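Local coordinates for oxidase/hydroxylase (Streptomyces hygroscopicus subsp. hygroscopicus, PDB 4XCB), which is an oxygenase of orthosomycin biosynthesis that carries out an oxidative cyclization, binding a metal ion, 2-oxoglutarate and hygromycin B, at the 2-oxoglutaric acid and hygromycin b variant site and the interface of chains A and B. Coordinates in Å, arbitrary orientation; residue numbers count along the deposited sequence, not the author numbering. Chains: chain A/B, oxidase/hydroxylase.

Contact 1: the 2-oxoglutaric acid and hygromycin b variant site. Residues chain A 49, 54, 90, 92, 94, 102, 105, 138, 140, 142, 144, 156, 205, 209, 211, 220, 222, 235, 237, 250, 252, 255, 257. With AKG (2-oxoglutaric acid), chain C; HY0 (hygromycin b variant), chain D; NI (nickel (II) ion), chain E.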
loop_
_atom_site.group_PDB
_atom_site.type_symbol
_atom_site.label_atom_id
_atom_site.label_comp_id
_atom_site.label_asym_id
_atom_site.label_seq_id
_atom_site.Cartn_x
_atom_site.Cartn_y
_atom_site.Cartn_z
ATOM N N PHE A 49 20.240 21.928 22.483
ATOM C CA PHE A 49 20.800 22.328 21.201
ATOM C C PHE A 49 21.370 23.723 21.386
ATOM O O PHE A 49 20.715 24.587 21.969
ATOM C CB PHE A 49 19.748 22.315 20.090
ATOM C CG PHE A 49 18.995 21.018 19.983
ATOM C CD2 PHE A 49 19.370 20.058 19.062
ATOM C CE2 PHE A 49 18.673 18.874 18.970
ATOM N N ARG A 54 13.768 26.646 24.253
ATOM C CA ARG A 54 12.476 26.015 23.991
ATOM C C ARG A 54 11.418 26.440 25.017
ATOM O O ARG A 54 11.674 26.451 26.221
ATOM C CB ARG A 54 12.624 24.491 23.981
ATOM C CG ARG A 54 11.380 23.722 23.546
ATOM C CD ARG A 54 11.718 22.253 23.352
ATOM N NE ARG A 54 10.528 21.412 23.288
ATOM C CZ ARG A 54 10.254 20.589 22.284
ATOM N NH1 ARG A 54 11.092 20.488 21.266
ATOM N NH2 ARG A 54 9.151 19.857 22.307
ATOM N N GLU A 90 0.971 18.083 21.421
ATOM C CA GLU A 90 2.016 18.949 21.972
ATOM C C GLU A 90 1.888 20.369 21.454
ATOM O O GLU A 90 1.267 20.610 20.426
ATOM C CB GLU A 90 3.409 18.415 21.643
ATOM C CG GLU A 90 3.624 18.190 20.166
ATOM C CD GLU A 90 5.039 17.740 19.843
ATOM O OE1 GLU A 90 5.241 17.213 18.732
ATOM O OE2 GLU A 90 5.944 17.918 20.685
ATOM N N TYR A 92 4.709 23.726 21.508
ATOM C CA TYR A 92 5.940 24.302 22.032
ATOM C C TYR A 92 6.431 25.468 21.187
ATOM O O TYR A 92 5.926 25.718 20.092
ATOM C CB TYR A 92 7.034 23.232 22.136
ATOM C CG TYR A 92 7.426 22.602 20.819
ATOM C CD1 TYR A 92 6.766 21.477 20.344
ATOM C CD2 TYR A 92 8.475 23.118 20.075
ATOM C CE1 TYR A 92 7.121 20.893 19.150
ATOM C CE2 TYR A 92 8.835 22.545 18.878
ATOM C CZ TYR A 92 8.154 21.431 18.425
ATOM O OH TYR A 92 8.527 20.861 17.233
ATOM N N LEU A 94 10.077 27.684 19.843
ATOM C CA LEU A 94 11.522 27.631 19.643
ATOM C C LEU A 94 12.048 29.010 19.287
ATOM O O LEU A 94 11.601 29.630 18.314
ATOM C CB LEU A 94 11.892 26.632 18.549
ATOM C CG LEU A 94 11.634 25.151 18.840
ATOM C CD1 LEU A 94 11.853 24.350 17.562
ATOM C CD2 LEU A 94 12.543 24.654 19.966
ATOM N N LEU A 102 19.295 22.693 13.206
ATOM C CA LEU A 102 18.460 21.542 13.560
ATOM C C LEU A 102 18.689 20.442 12.541
ATOM O O LEU A 102 18.282 20.553 11.381
ATOM C CB LEU A 102 16.982 21.929 13.628
ATOM C CG LEU A 102 16.032 20.903 14.236
ATOM C CD1 LEU A 102 16.458 20.580 15.649
ATOM C CD2 LEU A 102 14.625 21.457 14.238
ATOM N N HIS A 105 15.604 14.928 10.821
ATOM C CA HIS A 105 14.857 13.942 11.606
ATOM C C HIS A 105 13.616 13.570 10.833
ATOM O O HIS A 105 13.248 14.255 9.887
ATOM C CB HIS A 105 14.493 14.477 13.000
ATOM C CG HIS A 105 13.906 15.859 12.994
ATOM N ND1 HIS A 105 14.678 17.003 12.922
ATOM C CD2 HIS A 105 12.621 16.283 13.072
ATOM C CE1 HIS A 105 13.893 18.066 12.954
ATOM N NE2 HIS A 105 12.641 17.658 13.037
ATOM N N TYR A 138 0.361 11.845 12.461
ATOM C CA TYR A 138 1.070 12.818 13.275
ATOM C C TYR A 138 1.435 13.979 12.387
ATOM O O TYR A 138 2.290 13.833 11.515
ATOM C CB TYR A 138 2.326 12.208 13.912
ATOM C CG TYR A 138 2.794 12.900 15.174
ATOM C CD1 TYR A 138 2.947 12.189 16.353
ATOM C CD2 TYR A 138 3.059 14.257 15.193
ATOM C CE1 TYR A 138 3.364 12.808 17.514
ATOM C CE2 TYR A 138 3.485 14.888 16.345
ATOM C CZ TYR A 138 3.636 14.161 17.502
ATOM O OH TYR A 138 4.053 14.772 18.674
ATOM N N LYS A 140 2.081 18.446 12.246
ATOM C CA LYS A 140 2.384 19.655 12.975
ATOM C C LYS A 140 1.950 20.868 12.206
ATOM O O LYS A 140 2.080 20.918 10.982
ATOM C CB LYS A 140 3.874 19.762 13.267
ATOM C CG LYS A 140 4.345 18.936 14.409
ATOM C CD LYS A 140 5.761 19.331 14.762
ATOM C CE LYS A 140 6.326 18.384 15.789
ATOM N NZ LYS A 140 7.815 18.513 15.860
ATOM N N LEU A 142 3.321 24.483 12.107
ATOM C CA LEU A 142 4.353 25.417 12.508
ATOM C C LEU A 142 3.899 26.829 12.171
ATOM O O LEU A 142 3.700 27.165 11.002
ATOM C CB LEU A 142 5.683 25.113 11.803
ATOM C CG LEU A 142 6.229 23.688 11.835
ATOM C CD1 LEU A 142 7.480 23.585 10.994
ATOM C CD2 LEU A 142 6.556 23.273 13.232
ATOM N N TYR A 144 5.142 30.400 12.057
ATOM C CA TYR A 144 6.369 31.179 12.102
ATOM C C TYR A 144 6.089 32.602 12.539
ATOM O O TYR A 144 5.111 33.218 12.109
ATOM C CB TYR A 144 7.068 31.161 10.743
ATOM C CG TYR A 144 7.708 29.832 10.431
ATOM C CD1 TYR A 144 7.019 28.864 9.705
ATOM C CD2 TYR A 144 8.987 29.530 10.896
ATOM C CE1 TYR A 144 7.598 27.636 9.427
ATOM C CE2 TYR A 144 9.573 28.293 10.625
ATOM C CZ TYR A 144 8.874 27.357 9.892
ATOM O OH TYR A 144 9.459 26.135 9.614
ATOM N N PHE A 156 13.981 26.209 7.027
ATOM C CA PHE A 156 13.461 24.856 6.998
ATOM C C PHE A 156 14.002 24.157 5.755
ATOM O O PHE A 156 14.091 24.765 4.683
ATOM C CB PHE A 156 11.935 24.911 6.998
ATOM C CG PHE A 156 11.259 23.573 6.997
ATOM C CD1 PHE A 156 11.016 22.910 5.807
ATOM C CD2 PHE A 156 10.819 23.015 8.181
ATOM C CE1 PHE A 156 10.376 21.694 5.802
ATOM C CE2 PHE A 156 10.169 21.797 8.186
ATOM C CZ PHE A 156 9.950 21.138 6.998
ATOM N N GLU A 205 4.774 14.474 9.727
ATOM C CA GLU A 205 6.003 14.199 10.469
ATOM C C GLU A 205 6.773 13.012 9.889
ATOM O O GLU A 205 7.903 12.740 10.293
ATOM C CB GLU A 205 5.695 13.989 11.955
ATOM C CG GLU A 205 5.528 15.328 12.699
ATOM C CD GLU A 205 6.824 16.124 12.761
ATOM O OE1 GLU A 205 7.839 15.589 13.251
ATOM O OE2 GLU A 205 6.830 17.289 12.313
ATOM N N HIS A 209 13.209 16.100 7.683
ATOM C CA HIS A 209 13.333 17.546 7.625
ATOM C C HIS A 209 14.204 18.078 8.757
ATOM O O HIS A 209 14.555 17.361 9.695
ATOM C CB HIS A 209 11.945 18.182 7.695
ATOM C CG HIS A 209 11.268 17.950 9.002
ATOM N ND1 HIS A 209 10.658 16.756 9.324
ATOM C CD2 HIS A 209 11.161 18.741 10.094
ATOM C CE1 HIS A 209 10.177 16.835 10.556
ATOM N NE2 HIS A 209 10.473 18.026 11.041
ATOM N N THR A 211 16.524 22.115 9.730
ATOM C CA THR A 211 16.803 23.449 9.200
ATOM C C THR A 211 18.278 23.644 8.954
ATOM O O THR A 211 19.115 22.965 9.541
ATOM C CB THR A 211 16.341 24.578 10.137
ATOM O OG1 THR A 211 17.359 24.838 11.113
ATOM C CG2 THR A 211 15.033 24.217 10.831
ATOM N N ARG A 220 15.249 33.911 15.593
ATOM C CA ARG A 220 14.398 33.086 14.749
ATOM C C ARG A 220 13.358 32.476 15.670
ATOM O O ARG A 220 13.707 31.885 16.690
ATOM C CB ARG A 220 15.217 32.015 14.030
ATOM C CG ARG A 220 14.445 31.115 13.084
ATOM C CD ARG A 220 15.303 29.886 12.754
ATOM N NE ARG A 220 14.804 29.121 11.613
ATOM C CZ ARG A 220 13.873 28.179 11.702
ATOM N NH1 ARG A 220 13.318 27.913 12.882
ATOM N NH2 ARG A 220 13.489 27.522 10.610
ATOM N N LEU A 222 9.321 30.596 16.318
ATOM C CA LEU A 222 8.110 29.949 15.849
ATOM C C LEU A 222 7.461 29.172 16.968
ATOM O O LEU A 222 8.075 28.927 18.000
ATOM C CB LEU A 222 8.392 29.013 14.675
ATOM C CG LEU A 222 8.955 27.637 15.027
ATOM C CD1 LEU A 222 8.931 26.733 13.820
ATOM C CD2 LEU A 222 10.359 27.740 15.575
ATOM N N TRP A 235 2.763 13.911 23.389
ATOM C CA TRP A 235 4.159 13.614 23.078
ATOM C C TRP A 235 5.057 13.587 24.303
ATOM O O TRP A 235 5.014 14.470 25.166
ATOM C CB TRP A 235 4.761 14.597 22.071
ATOM C CG TRP A 235 6.134 14.153 21.718
ATOM C CD1 TRP A 235 6.474 13.180 20.823
ATOM C CD2 TRP A 235 7.365 14.605 22.303
ATOM N NE1 TRP A 235 7.839 13.014 20.798
ATOM C CE2 TRP A 235 8.407 13.874 21.696
ATOM C CE3 TRP A 235 7.685 15.559 23.274
ATOM C CZ2 TRP A 235 9.743 14.071 22.027
ATOM C CZ3 TRP A 235 9.020 15.756 23.593
ATOM C CH2 TRP A 235 10.026 15.014 22.977
ATOM N N GLU A 237 9.265 11.927 25.046
ATOM C CA GLU A 237 10.398 11.163 24.557
ATOM C C GLU A 237 10.539 9.879 25.367
ATOM O O GLU A 237 10.456 9.901 26.585
ATOM C CB GLU A 237 11.681 11.990 24.634
ATOM C CG GLU A 237 12.904 11.259 24.131
ATOM C CD GLU A 237 14.100 12.185 24.014
ATOM O OE1 GLU A 237 13.904 13.369 23.660
ATOM O OE2 GLU A 237 15.231 11.731 24.286
ATOM N N TYR A 250 7.177 8.119 22.735
ATOM C CA TYR A 250 7.571 7.964 21.347
ATOM C C TYR A 250 9.051 7.611 21.277
ATOM O O TYR A 250 9.904 8.332 21.802
ATOM C CB TYR A 250 7.267 9.247 20.568
ATOM C CG TYR A 250 5.785 9.545 20.466
ATOM C CD1 TYR A 250 5.057 9.960 21.582
ATOM C CD2 TYR A 250 5.108 9.406 19.261
ATOM C CE1 TYR A 250 3.702 10.220 21.500
ATOM C CE2 TYR A 250 3.741 9.669 19.167
ATOM C CZ TYR A 250 3.051 10.092 20.291
ATOM O OH TYR A 250 1.700 10.345 20.224
ATOM N N ASP A 252 11.956 7.305 18.777
ATOM C CA ASP A 252 12.298 7.689 17.416
ATOM C C ASP A 252 13.268 6.718 16.756
ATOM O O ASP A 252 14.130 6.127 17.411
ATOM C CB ASP A 252 12.899 9.097 17.381
ATOM C CG ASP A 252 11.898 10.183 17.766
ATOM O OD1 ASP A 252 10.691 9.889 17.904
ATOM O OD2 ASP A 252 12.323 11.349 17.914
ATOM N N VAL A 255 17.901 9.452 13.742
ATOM C CA VAL A 255 17.914 10.865 13.362
ATOM C C VAL A 255 19.378 11.302 13.289
ATOM O O VAL A 255 20.239 10.660 13.892
ATOM C CB VAL A 255 17.141 11.756 14.352
ATOM C CG1 VAL A 255 15.660 11.350 14.392
ATOM C CG2 VAL A 255 17.741 11.655 15.748
ATOM N N GLU A 257 20.989 13.542 14.769
ATOM C CA GLU A 257 21.531 13.762 16.105
ATOM C C GLU A 257 22.209 12.507 16.683
ATOM O O GLU A 257 23.102 12.616 17.521
ATOM C CB GLU A 257 20.419 14.236 17.050
ATOM C CG GLU A 257 20.909 14.812 18.366
ATOM C CD GLU A 257 19.766 15.179 19.305
ATOM O OE1 GLU A 257 18.619 15.349 18.828
ATOM O OE2 GLU A 257 20.012 15.292 20.526
HETATM C C1 AKG C . 10.736 20.648 14.821
HETATM O O1 AKG C . 10.628 19.383 14.889
HETATM O O2 AKG C . 10.569 21.367 15.852
HETATM C C2 AKG C . 11.059 21.299 13.504
HETATM O O5 AKG C . 11.094 20.583 12.520
HETATM C C3 AKG C . 11.368 22.785 13.445
HETATM C C4 AKG C . 11.170 23.393 12.076
HETATM C C5 AKG C . 11.765 24.792 12.043
HETATM O O3 AKG C . 11.586 25.527 11.032
HETATM O O4 AKG C . 12.432 25.208 13.029
HETATM C C1 HY0 D . 15.290 11.931 19.439
HETATM C C2 HY0 D . 16.515 11.136 19.832
HETATM C C3 HY0 D . 16.941 11.514 21.242
HETATM C C4 HY0 D . 17.242 13.011 21.322
HETATM C C5 HY0 D . 16.062 13.847 20.822
HETATM C C6 HY0 D . 15.578 13.413 19.473
HETATM N N7 HY0 D . 16.187 9.762 19.784
HETATM O O8 HY0 D . 14.955 11.576 18.117
HETATM N N9 HY0 D . 17.520 13.348 22.677
HETATM C C10 HY0 D . 18.900 12.979 22.975
HETATM O O11 HY0 D . 16.488 15.189 20.726
HETATM C C12 HY0 D . 12.914 15.157 17.536
HETATM C C13 HY0 D . 14.304 14.709 17.898
HETATM O O14 HY0 D . 15.260 15.740 17.859
HETATM C C15 HY0 D . 15.329 16.298 16.577
HETATM C C16 HY0 D . 14.104 17.140 16.402
HETATM C C17 HY0 D . 12.857 16.168 16.473
HETATM O O18 HY0 D . 14.340 14.130 19.199
HETATM C C19 HY0 D . 16.588 17.157 16.482
HETATM O O20 HY0 D . 17.723 16.287 16.459
HETATM O O21 HY0 D . 14.015 18.087 17.400
HETATM O O22 HY0 D . 11.736 16.927 16.655
HETATM C C23 HY0 D . 11.074 16.397 17.820
HETATM C C24 HY0 D . 10.412 17.514 18.555
HETATM C C25 HY0 D . 9.440 16.963 19.586
HETATM C C26 HY0 D . 8.471 15.983 18.957
HETATM C C27 HY0 D . 9.259 14.896 18.310
HETATM O O28 HY0 D . 10.114 15.480 17.354
HETATM O O29 HY0 D . 12.105 15.709 18.650
HETATM O O30 HY0 D . 11.367 18.310 19.265
HETATM O O31 HY0 D . 8.776 18.045 20.198
HETATM O O32 HY0 D . 7.631 16.617 17.989
HETATM C C33 HY0 D . 8.330 13.902 17.588
HETATM C C34 HY0 D . 9.043 12.589 17.399
HETATM O O35 HY0 D . 9.126 11.863 18.608
HETATM N N36 HY0 D . 8.028 14.419 16.305
HETATM NI NI NI E . 10.701 18.545 13.057
HETATM O O HOH W 1 8.546 19.314 13.033
HETATM O O HOH W 2 9.779 16.982 13.929
HETATM O O HOH W 3 10.126 14.134 14.404
HETATM O O HOH W 4 18.623 14.958 14.275
#

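Contact 2: the interface of chains A and B. Residues chain A 159-162, 164-169; chain B 13, 16-17, 164.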
loop_
_atom_site.group_PDB
_atom_site.type_symbol
_atom_site.label_atom_id
_atom_site.label_comp_id
_atom_site.label_asym_id
_atom_site.label_seq_id
_atom_site.Cartn_x
_atom_site.Cartn_y
_atom_site.Cartn_z
ATOM N N VAL A 159 14.152 16.526 2.805
ATOM C CA VAL A 159 14.574 15.630 1.735
ATOM C C VAL A 159 13.366 15.280 0.879
ATOM O O VAL A 159 12.389 14.725 1.378
ATOM C CB VAL A 159 15.248 14.381 2.312
ATOM C CG1 VAL A 159 15.580 13.356 1.203
ATOM C CG2 VAL A 159 16.472 14.790 3.135
ATOM N N GLN A 160 13.425 15.598 -0.415
ATOM C CA GLN A 160 12.297 15.410 -1.318
ATOM C C GLN A 160 11.740 13.989 -1.267
ATOM O O GLN A 160 12.497 13.023 -1.391
ATOM C CB GLN A 160 12.729 15.746 -2.741
ATOM C CG GLN A 160 11.610 15.774 -3.729
ATOM C CD GLN A 160 12.093 15.889 -5.165
ATOM O OE1 GLN A 160 11.429 15.430 -6.092
ATOM N NE2 GLN A 160 13.254 16.509 -5.355
ATOM N N GLY A 161 10.429 13.863 -1.084
ATOM C CA GLY A 161 9.772 12.568 -1.093
ATOM C C GLY A 161 10.115 11.636 0.062
ATOM O O GLY A 161 9.731 10.453 0.048
ATOM N N SER A 162 10.805 12.153 1.077
ATOM C CA SER A 162 11.252 11.305 2.177
ATOM C C SER A 162 10.097 10.811 3.032
ATOM O O SER A 162 10.267 9.873 3.804
ATOM C CB SER A 162 12.254 12.043 3.055
ATOM O OG SER A 162 11.762 13.317 3.394
ATOM N N LYS A 164 7.580 9.345 1.908
ATOM C CA LYS A 164 7.099 8.091 1.329
ATOM C C LYS A 164 8.266 7.167 0.960
ATOM O O LYS A 164 8.099 6.231 0.179
ATOM C CB LYS A 164 6.217 8.354 0.101
ATOM C CG LYS A 164 4.967 9.181 0.391
ATOM C CD LYS A 164 4.080 9.305 -0.841
ATOM C CE LYS A 164 2.788 10.060 -0.549
ATOM N NZ LYS A 164 2.044 10.337 -1.826
ATOM N N ALA A 165 9.436 7.436 1.538
ATOM C CA ALA A 165 10.640 6.656 1.256
ATOM C C ALA A 165 10.478 5.198 1.661
ATOM O O ALA A 165 9.935 4.888 2.735
ATOM C CB ALA A 165 11.846 7.263 1.965
ATOM N N ASN A 166 10.928 4.295 0.796
ATOM C CA ASN A 166 10.922 2.863 1.125
ATOM C C ASN A 166 12.277 2.349 1.606
ATOM O O ASN A 166 12.374 1.233 2.120
ATOM C CB ASN A 166 10.482 2.029 -0.073
ATOM C CG ASN A 166 9.018 2.178 -0.382
ATOM O OD1 ASN A 166 8.156 1.844 0.445
ATOM N ND2 ASN A 166 8.714 2.641 -1.589
ATOM N N PHE A 167 13.323 3.155 1.442
ATOM C CA PHE A 167 14.661 2.784 1.882
ATOM C C PHE A 167 15.116 3.713 2.997
ATOM O O PHE A 167 14.714 4.874 3.024
ATOM C CB PHE A 167 15.679 2.869 0.738
ATOM C CG PHE A 167 15.385 1.976 -0.444
ATOM C CD1 PHE A 167 15.662 0.611 -0.390
ATOM C CD2 PHE A 167 14.859 2.500 -1.604
ATOM C CE1 PHE A 167 15.419 -0.198 -1.482
ATOM C CE2 PHE A 167 14.609 1.691 -2.705
ATOM C CZ PHE A 167 14.888 0.338 -2.634
ATOM N N PRO A 168 15.978 3.223 3.899
ATOM C CA PRO A 168 16.561 4.100 4.917
ATOM C C PRO A 168 17.723 4.906 4.353
ATOM O O PRO A 168 18.402 4.458 3.419
ATOM C CB PRO A 168 17.037 3.122 5.990
ATOM C CG PRO A 168 17.401 1.900 5.191
ATOM C CD PRO A 168 16.358 1.813 4.112
ATOM N N LEU A 169 17.946 6.084 4.917
ATOM C CA LEU A 169 18.977 6.985 4.411
ATOM C C LEU A 169 20.118 7.179 5.410
ATOM O O LEU A 169 21.291 7.159 5.041
ATOM C CB LEU A 169 18.358 8.335 4.061
ATOM C CG LEU A 169 19.361 9.351 3.506
ATOM C CD1 LEU A 169 19.737 9.007 2.071
ATOM C CD2 LEU A 169 18.813 10.756 3.601
ATOM N N TYR B 13 17.557 5.079 -3.272
ATOM C CA TYR B 13 16.809 5.998 -2.421
ATOM C C TYR B 13 16.337 7.185 -3.256
ATOM O O TYR B 13 15.186 7.610 -3.178
ATOM C CB TYR B 13 17.647 6.490 -1.245
ATOM C CG TYR B 13 16.870 7.455 -0.366
ATOM C CD1 TYR B 13 16.160 6.993 0.729
ATOM C CD2 TYR B 13 16.823 8.822 -0.650
ATOM C CE1 TYR B 13 15.429 7.852 1.519
ATOM C CE2 TYR B 13 16.088 9.691 0.138
ATOM C CZ TYR B 13 15.398 9.196 1.229
ATOM O OH TYR B 13 14.659 10.043 2.021
ATOM N N ASP B 16 13.649 6.119 -5.781
ATOM C CA ASP B 16 12.405 5.818 -5.065
ATOM C C ASP B 16 11.672 7.103 -4.678
ATOM O O ASP B 16 10.487 7.277 -4.973
ATOM C CB ASP B 16 12.686 4.971 -3.822
ATOM C CG ASP B 16 11.462 4.821 -2.942
ATOM O OD1 ASP B 16 10.393 4.432 -3.467
ATOM O OD2 ASP B 16 11.575 5.137 -1.747
ATOM N N THR B 17 12.398 8.020 -4.051
ATOM C CA THR B 17 11.787 9.236 -3.517
ATOM C C THR B 17 11.428 10.279 -4.576
ATOM O O THR B 17 10.477 11.036 -4.394
ATOM C CB THR B 17 12.697 9.899 -2.479
ATOM O OG1 THR B 17 14.041 9.961 -2.979
ATOM C CG2 THR B 17 12.690 9.111 -1.185
ATOM N N LYS B 164 4.020 9.297 -6.963
ATOM C CA LYS B 164 3.295 8.626 -5.864
ATOM C C LYS B 164 2.053 9.420 -5.452
ATOM O O LYS B 164 1.508 9.242 -4.340
ATOM C CB LYS B 164 4.208 8.404 -4.646
ATOM C CG LYS B 164 5.399 7.459 -4.938
ATOM C CD LYS B 164 6.334 7.349 -3.741
ATOM C CE LYS B 164 7.402 6.269 -3.919
ATOM N NZ LYS B 164 8.390 6.321 -2.804
HETATM O O HOH W 5 13.699 5.438 -0.424
HETATM O O HOH W 6 8.884 9.026 -2.067
HETATM O O HOH W 7 14.935 12.346 -2.060
#

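Contact 1: the 2-oxoglutaric acid and hygromycin b variant site
Nickel stands in for the enzyme's Fe(2+) in the family's His-Glu-His facial triad, in a near-octahedral shell made by NE2 of A:His105, NE2 of A:His209, water 1, water 2 and AKG, which chelates through carboxylate O1 and keto O5, the latter 2.1 Å from NI. A:Glu205, bent at chi2 (-66°), reaches the metal here through solvent, OE1 taking water 2 and OE2 water 1. The far carboxylate of AKG is gripped end-on by A:Arg220. Its NH2 lies 2.8 Å from O3 in an almost straight, in-plane bond (172° at H), while NH1 reaches O4 at a tilt; A:Tyr144 OH also donates to O3. At the other end A:Tyr92 OH donates to O2 at 2.5 Å and accepts from A:Lys140 NZ. That extended lysine also donates to the HY0 hydroxyl O32 and forms a salt bridge with AKG O1 at 3.1 Å, tying cosubstrate to sugar.

On the HY0 side, A:Glu90 spans two neighbouring hydroxyls with syn lone pairs, O32 to OE1 at 2.6 Å and O31 to OE2. A:Tyr138 OH comes onto OE1 from above the carboxylate plane. A:Arg54 clamps O30 and O31 end-on, its guanidinium lying over one face of A:Tyr92. A:Asp252 takes O35 on the syn lone pair of OD1 and the aminocyclitol hydroxyl O8 on the anti lone pair of OD2. A:Trp235 NE1 shares O35, and its indole face carries C25 and C26, with C26 3.6 Å from the five-membered-ring centroid. A:Glu257 OE1 accepts from O20.

HY0 C16 lies over the centre of the A:His105 ring, and the two methyls of A:Leu102 divide their contacts, CD1 on HY0 C19 and CD2 on AKG C3 at 3.6 Å. This double-stranded beta-helix pocket buries 2-oxoglutarate almost completely and holds hygromycin B, whose orthoester carbon C23 is already bonded to O22, O28 and O29, beside the metal, as expected for a product of the cyclization.

Contact 2: the interface of chains A and B
Chain A leaves strand 156-159, turns at A:Gly161 with left-handed backbone torsions (phi 67°, psi 10°), passes through 3-10 helix 162-164 and runs on as loop, and this stretch wraps the end of helix 9-18 of chain B. B:Tyr13 is the main insert. With CG anti to the backbone N (chi1 180°), its ring lies between B:Thr17 CG2, offset over one face, and A:Leu169 CD1, over the centre of the other. The carbonyl A:Phe167 O meets the ring edge in plane, 3.4 Å from CE1. At the tip, OH packs on A:Ser162 CB and A:Val159 CG1, while A:Ala165 CB touches both CE1 and B:Thr17 CG2.

One turn on, B:Asp16 caps the loop: OD2 accepts the backbone N of A:Asn166 at 2.8 Å and OD1 accepts its side-chain ND2 at 3.1 Å, both from above the carboxylate plane. A:Phe167 crosses B:Asp16 obliquely, CD2 and CE2 against CB, its ring perpendicular to the carboxylate. OD1 also receives B:Lys164 NZ at 2.8 Å, a salt bridge within chain B that aims the ammonium across the boundary. An alanine at B:Asp16 would remove these acceptors and is likely to loosen the loop at A:Asn166 and leave B:Lys164 less well aimed.

The two lysines, both extended, reach toward each other and exchange bonds: A:Lys164 NZ to B:Lys164 O at 2.8 Å and B:Lys164 NZ to A:Lys164 O at 3.0 Å, each from above the carbonyl plane. The interface is two-fold symmetric, so every contact has a twin, although the structure alone does not prove a dimer in solution. Water 7 bridges the chains, 2.7 Å from B:Thr17 OG1 and 2.6 Å from A:Gln160 O.

The C-alpha centres of contact 1 and contact 2 lie about 20 Å apart, and the residues given for the two do not overlap. They do share an element, strand 156-159 of chain A: its first residue, A:Phe156, meets 2-oxoglutarate with its ring edge in contact 1, and its last, A:Val159, packs against the partner chain in contact 2. The metal and both ligands of contact 1 are bound by chain A residues, so chain B supplies none of the pocket groups given. Through this strand, pairing of the chains may steady one wall of the pocket, though the structure alone does not show that it affects catalysis.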